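Local coordinates for protein putative aldehyde dehydrogenase AldY (Bacillus subtilis, PDB 4DNG) that probably oxidises aldehydes to carboxylates with NAD(+) and may help protect cells against stress from ethanol and related compounds, at residues 208-211 / 212-215; 463-466 / 467-471. One frame throughout, in Å; residues are numbered along the deposited sequence.

In the fold
Both interactions are local contacts within continuous pieces of chain, and each closes only a single turn. Following the chain from the N terminus, 208-211/212-215 comes first: it starts the short helix 211-214 in the connection after strand 204-206, at the rim of the seven-stranded sheet, and ties that turn to Arg22 and Ala41 of the N-terminal region. Interaction 2, at 463-466/467-471, comes near the C terminus, where helix 462-468 runs into strand 469-477, which pairs antiparallel with strand 135-150 of the same sheet. The two lie in series, neither nesting nor crossing, with centres about 29 Å apart and no touch between them.

Interaction 1: residues 208-211 / 212-215; sequences LTDV and KEIG
Asp210 and Glu213 meet at the start of a short helix, where the Asp210 carboxylate takes a backbone N-H from the first turn. Asp210 OD1 accepts from Glu213 N at 2.9 Å, with the donor above the carboxylate plane, 36° out of it. A chi1 of 69° sets CG between the backbone N and the carbonyl carbon, which brings the carboxylate to Glu213 N. The same OD1 forms a salt bridge with Arg22, which also pairs with Glu213 OE2, and this shared arginine probably offsets the repulsion between the two acids. Lys212 crosses the aspartate at a slant, its CB 3.5 Å from Asp210 OD2, and its amine then leads off, too distant for an ion pair.

Asp210 is thus the N-cap of helix 211-214, a single turn following strand 204-206 in the aldehyde dehydrogenase fold, with the side chain of Val211 about 8 Å from that of Val235, a residue of the probable NAD(+) site.

Among the backbone bonds, Gly215 N to Val211 O is short at 2.7 Å and fairly straight, at 157°; those from Glu213 N and Ile214 N to Asp210 O are weak. Gly215 then leaves the helix with positive phi.

Van der Waals packing lies on the buried flank. Thr209 CG2 touches Ile214 CD1 at 3.3 Å, the two side chains crossing at about a right angle. Thr209 OG1 rests on a methylene, 3.3 Å from Glu213 CB, while its hydrogen bond is to the carbonyl of Ala41.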
ATOM      1  N   LEU A 208       7.254 -23.909  11.342  1.00 60.49           N
ATOM      2  CA  LEU A 208       8.360 -24.644  10.746  1.00 60.34           C
ATOM      3  C   LEU A 208       7.793 -25.534   9.663  1.00 56.04           C
ATOM      4  O   LEU A 208       7.105 -26.512   9.934  1.00 62.92           O
ATOM      5  CB  LEU A 208       9.113 -25.452  11.802  1.00 59.73           C
ATOM      6  CG  LEU A 208      10.337 -24.732  12.357  1.00 63.99           C
ATOM      7  CD1 LEU A 208       9.968 -23.375  12.924  1.00 66.51           C
ATOM      8  CD2 LEU A 208      11.030 -25.584  13.416  1.00 61.58           C
ATOM      9  N   THR A 209       8.043 -25.162   8.430  1.00 54.42           N
ATOM     10  CA  THR A 209       7.416 -25.821   7.325  1.00 54.55           C
ATOM     11  C   THR A 209       8.117 -25.448   6.048  1.00 51.56           C
ATOM     12  O   THR A 209       9.185 -24.849   6.076  1.00 54.12           O
ATOM     13  CB  THR A 209       5.916 -25.480   7.266  1.00 58.89           C
ATOM     14  OG1 THR A 209       5.314 -26.191   6.180  1.00 65.47           O
ATOM     15  CG2 THR A 209       5.721 -23.975   7.097  1.00 56.91           C
ATOM     16  N   ASP A 210       7.542 -25.827   4.916  1.00 55.93           N
ATOM     17  CA  ASP A 210       8.122 -25.428   3.644  1.00 53.77           C
ATOM     18  C   ASP A 210       7.003 -25.218   2.646  1.00 57.48           C
ATOM     19  O   ASP A 210       5.835 -25.525   2.914  1.00 58.27           O
ATOM     20  CB  ASP A 210       9.215 -26.420   3.161  1.00 52.44           C
ATOM     21  CG  ASP A 210       8.660 -27.787   2.756  1.00 64.77           C
ATOM     22  OD1 ASP A 210       7.451 -28.027   2.948  1.00 72.67           O
ATOM     23  OD2 ASP A 210       9.433 -28.634   2.234  1.00 70.60           O
ATOM     24  N   VAL A 211       7.344 -24.639   1.515  1.00 64.68           N
ATOM     25  CA  VAL A 211       6.335 -24.333   0.522  1.00 66.01           C
ATOM     26  C   VAL A 211       5.737 -25.620  -0.050  1.00 63.33           C
ATOM     27  O   VAL A 211       4.555 -25.678  -0.404  1.00 63.23           O
ATOM     28  CB  VAL A 211       6.893 -23.356  -0.515  1.00 62.42           C
ATOM     29  CG1 VAL A 211       5.981 -23.276  -1.707  1.00 56.81           C
ATOM     30  CG2 VAL A 211       7.072 -21.975   0.145  1.00 56.41           C
ATOM     31  N   LYS A 212       6.541 -26.674  -0.069  1.00 57.88           N
ATOM     32  CA  LYS A 212       6.050 -27.981  -0.460  1.00 60.16           C
ATOM     33  C   LYS A 212       4.818 -28.398   0.394  1.00 61.69           C
ATOM     34  O   LYS A 212       3.886 -29.016  -0.106  1.00 60.42           O
ATOM     35  CB  LYS A 212       7.165 -29.002  -0.355  1.00 59.69           C
ATOM     36  CG  LYS A 212       8.190 -28.863  -1.461  1.00 63.87           C
ATOM     37  CD  LYS A 212       9.362 -29.801  -1.251  1.00 69.08           C
ATOM     38  CE  LYS A 212      10.281 -29.810  -2.462  1.00 71.91           C
ATOM     39  NZ  LYS A 212      11.405 -30.789  -2.319  1.00 70.16           N
ATOM     40  N   GLU A 213       4.816 -28.059   1.677  1.00 58.97           N
ATOM     41  CA  GLU A 213       3.637 -28.296   2.495  1.00 59.62           C
ATOM     42  C   GLU A 213       2.549 -27.259   2.233  1.00 57.71           C
ATOM     43  O   GLU A 213       1.386 -27.592   2.103  1.00 55.96           O
ATOM     44  CB  GLU A 213       3.984 -28.335   3.979  1.00 57.34           C
ATOM     45  CG  GLU A 213       4.577 -29.654   4.445  1.00 67.83           C
ATOM     46  CD  GLU A 213       3.773 -30.873   4.024  1.00 75.25           C
ATOM     47  OE1 GLU A 213       2.567 -30.917   4.332  1.00 77.40           O
ATOM     48  OE2 GLU A 213       4.356 -31.799   3.405  1.00 77.55           O
ATOM     49  N   ILE A 214       2.947 -26.011   2.088  1.00 63.04           N
ATOM     50  CA  ILE A 214       2.050 -24.919   2.361  1.00 60.02           C
ATOM     51  C   ILE A 214       1.609 -24.127   1.144  1.00 59.19           C
ATOM     52  O   ILE A 214       0.657 -23.375   1.208  1.00 63.52           O
ATOM     53  CB  ILE A 214       2.653 -24.133   3.551  1.00 62.30           C
ATOM     54  CG1 ILE A 214       1.828 -24.468   4.797  1.00 58.59           C
ATOM     55  CG2 ILE A 214       2.978 -22.648   3.276  1.00 53.03           C
ATOM     56  CD1 ILE A 214       2.548 -24.224   6.098  1.00 70.37           C
ATOM     57  N   GLY A 215       2.255 -24.349   0.009  1.00 62.19           N
ATOM     58  CA  GLY A 215       1.909 -23.613  -1.193  1.00 58.83           C
ATOM     59  C   GLY A 215       1.814 -22.158  -0.790  1.00 61.78           C
ATOM     60  O   GLY A 215       2.641 -21.683  -0.006  1.00 59.36           O
TER

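Interaction 2: residues 463-466 / 467-471; sequences WVVE and EFTVT
Val465 and Thr469 are joined by a side-chain bond where the helix gives way to a strand: Thr469 OG1 donates to Val465 O over 2.6 Å, reaching it from above the carbonyl plane, 41° out of it. With chi1 at 65°, the hydroxyl sits between the backbone N and the carbonyl carbon of its own residue, turned back toward the preceding turn. The methyl CG2 also leans on that carbonyl, 3.3 Å from Val465 O.

One residue back along each side of the contact, Val464 and Phe468 lie side by side and point the same way. Because Val464 CG1 is anti to the backbone N, this branch reaches the ring, 3.7 Å from Phe468 CE2. The ring also turns an edge to the backbone: Phe468 CD2 is 3.3 Å from Val464 O, which lies in the ring plane. That oxygen accepts from Phe468 N at 3.1 Å and weakly from Glu467 N. Pro166 and Ala167 of helix 156-169 also pack against the phenyl group.

On the more exposed side, Glu467 extends beyond CG and runs beside Trp463, the ring and carboxylate planes 23° apart. Its OE1 comes to the indole edge, 3.7 Å from Trp463 CE3. The tryptophan is poorly ordered, and its side chain lies about 8 Å from that of Glu253, a predicted active-site residue. The arrangement is that of a helix-to-strand junction, where the chain passes from helix 462-468 into strand 469-477, its first strand residue, Thr469, bonded back to Val465 O, and the strand pairs antiparallel with strand 135-150.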
ATOM      1  N   TRP A 463       6.927   5.983  10.373  1.00148.01           N
ATOM      2  CA  TRP A 463       6.548   5.250   9.160  1.00141.54           C
ATOM      3  C   TRP A 463       6.122   3.828   9.439  1.00117.88           C
ATOM      4  O   TRP A 463       5.294   3.267   8.707  1.00106.59           O
ATOM      5  CB  TRP A 463       7.640   5.312   8.080  1.00164.71           C
ATOM      6  CG  TRP A 463       9.067   5.071   8.546  1.00191.92           C
ATOM      7  CD1 TRP A 463       9.907   5.968   9.208  1.00187.11           C
ATOM      8  CD2 TRP A 463       9.888   3.850   8.359  1.00210.06           C
ATOM      9  NE1 TRP A 463      11.137   5.404   9.449  1.00196.57           N
ATOM     10  CE2 TRP A 463      11.196   4.138   8.971  1.00205.73           C
ATOM     11  CE3 TRP A 463       9.677   2.595   7.779  1.00195.41           C
ATOM     12  CZ2 TRP A 463      12.228   3.199   8.988  1.00188.58           C
ATOM     13  CZ3 TRP A 463      10.727   1.659   7.804  1.00179.33           C
ATOM     14  CH2 TRP A 463      11.968   1.956   8.394  1.00176.10           C
ATOM     15  N   VAL A 464       6.663   3.252  10.515  1.00 99.39           N
ATOM     16  CA  VAL A 464       6.366   1.873  10.907  1.00 88.67           C
ATOM     17  C   VAL A 464       5.031   1.754  11.641  1.00 74.28           C
ATOM     18  O   VAL A 464       4.264   0.817  11.405  1.00 74.24           O
ATOM     19  CB  VAL A 464       7.478   1.277  11.789  1.00103.15           C
ATOM     20  CG1 VAL A 464       7.396  -0.239  11.777  1.00 92.25           C
ATOM     21  CG2 VAL A 464       8.848   1.720  11.299  1.00125.85           C
ATOM     22  N   VAL A 465       4.763   2.700  12.534  1.00 73.82           N
ATOM     23  CA  VAL A 465       3.492   2.763  13.271  1.00 72.94           C
ATOM     24  C   VAL A 465       2.297   2.776  12.315  1.00 72.39           C
ATOM     25  O   VAL A 465       1.347   2.028  12.510  1.00 76.73           O
ATOM     26  CB  VAL A 465       3.474   3.959  14.273  1.00 73.19           C
ATOM     27  CG1 VAL A 465       2.063   4.359  14.674  1.00 72.07           C
ATOM     28  CG2 VAL A 465       4.294   3.624  15.515  1.00 66.47           C
ATOM     29  N   GLU A 466       2.361   3.596  11.266  1.00 74.98           N
ATOM     30  CA  GLU A 466       1.314   3.620  10.236  1.00 72.54           C
ATOM     31  C   GLU A 466       1.166   2.254   9.558  1.00 75.82           C
ATOM     32  O   GLU A 466       0.059   1.871   9.205  1.00 73.95           O
ATOM     33  CB  GLU A 466       1.575   4.684   9.152  1.00 75.08           C
ATOM     34  CG  GLU A 466       1.986   6.078   9.628  1.00 91.50           C
ATOM     35  CD  GLU A 466       0.915   6.808  10.436  1.00112.96           C
ATOM     36  OE1 GLU A 466      -0.298   6.631  10.176  1.00106.89           O
ATOM     37  OE2 GLU A 466       1.299   7.584  11.340  1.00129.72           O
ATOM     38  N   GLU A 467       2.276   1.526   9.384  1.00 74.81           N
ATOM     39  CA  GLU A 467       2.263   0.261   8.634  1.00 72.17           C
ATOM     40  C   GLU A 467       1.526  -0.822   9.392  1.00 65.59           C
ATOM     41  O   GLU A 467       0.818  -1.624   8.795  1.00 68.78           O
ATOM     42  CB  GLU A 467       3.682  -0.218   8.277  1.00 81.99           C
ATOM     43  CG  GLU A 467       4.279   0.353   6.990  1.00102.30           C
ATOM     44  CD  GLU A 467       5.686  -0.189   6.694  1.00120.79           C
ATOM     45  OE1 GLU A 467       6.678   0.550   6.900  1.00126.39           O
ATOM     46  OE2 GLU A 467       5.810  -1.358   6.263  1.00109.10           O
ATOM     47  N   PHE A 468       1.661  -0.813  10.713  1.00 65.91           N
ATOM     48  CA  PHE A 468       1.110  -1.876  11.561  1.00 60.83           C
ATOM     49  C   PHE A 468      -0.128  -1.440  12.324  1.00 60.16           C
ATOM     50  O   PHE A 468      -0.646  -2.181  13.162  1.00 59.98           O
ATOM     51  CB  PHE A 468       2.193  -2.425  12.507  1.00 61.90           C
ATOM     52  CG  PHE A 468       3.280  -3.172  11.785  1.00 64.25           C
ATOM     53  CD1 PHE A 468       3.157  -4.536  11.536  1.00 65.27           C
ATOM     54  CD2 PHE A 468       4.409  -2.501  11.319  1.00 64.32           C
ATOM     55  CE1 PHE A 468       4.149  -5.227  10.851  1.00 67.47           C
ATOM     56  CE2 PHE A 468       5.396  -3.183  10.634  1.00 68.50           C
ATOM     57  CZ  PHE A 468       5.266  -4.548  10.397  1.00 68.82           C
ATOM     58  N   THR A 469      -0.618  -0.242  12.029  1.00 67.77           N
ATOM     59  CA  THR A 469      -1.875   0.205  12.635  1.00 73.28           C
ATOM     60  C   THR A 469      -2.831   0.693  11.596  1.00 72.63           C
ATOM     61  O   THR A 469      -2.414   1.050  10.489  1.00 72.63           O
ATOM     62  CB  THR A 469      -1.680   1.329  13.669  1.00 68.49           C
ATOM     63  OG1 THR A 469      -1.180   2.513  13.020  1.00 67.35           O
ATOM     64  CG2 THR A 469      -0.730   0.873  14.781  1.00 59.49           C
ATOM     65  N   VAL A 470      -4.113   0.711  11.956  1.00 72.67           N
ATOM     66  CA  VAL A 470      -5.118   1.356  11.123  1.00 70.83           C
ATOM     67  C   VAL A 470      -5.607   2.695  11.706  1.00 75.55           C
ATOM     68  O   VAL A 470      -5.624   2.932  12.924  1.00 75.08           O
ATOM     69  CB  VAL A 470      -6.267   0.396  10.795  1.00 87.82           C
ATOM     70  CG1 VAL A 470      -7.228   0.271  11.968  1.00 82.87           C
ATOM     71  CG2 VAL A 470      -6.985   0.846   9.528  1.00107.12           C
ATOM     72  N   THR A 471      -5.970   3.597  10.814  1.00 84.78           N
ATOM     73  CA  THR A 471      -6.519   4.879  11.217  1.00 82.11           C
ATOM     74  C   THR A 471      -8.033   4.748  11.214  1.00 77.21           C
ATOM     75  O   THR A 471      -8.633   4.453  10.175  1.00 78.75           O
ATOM     76  CB  THR A 471      -6.025   5.989  10.271  1.00 91.37           C
ATOM     77  OG1 THR A 471      -4.772   6.482  10.757  1.00 91.75           O
ATOM     78  CG2 THR A 471      -7.013   7.148  10.177  1.00106.80           C
TER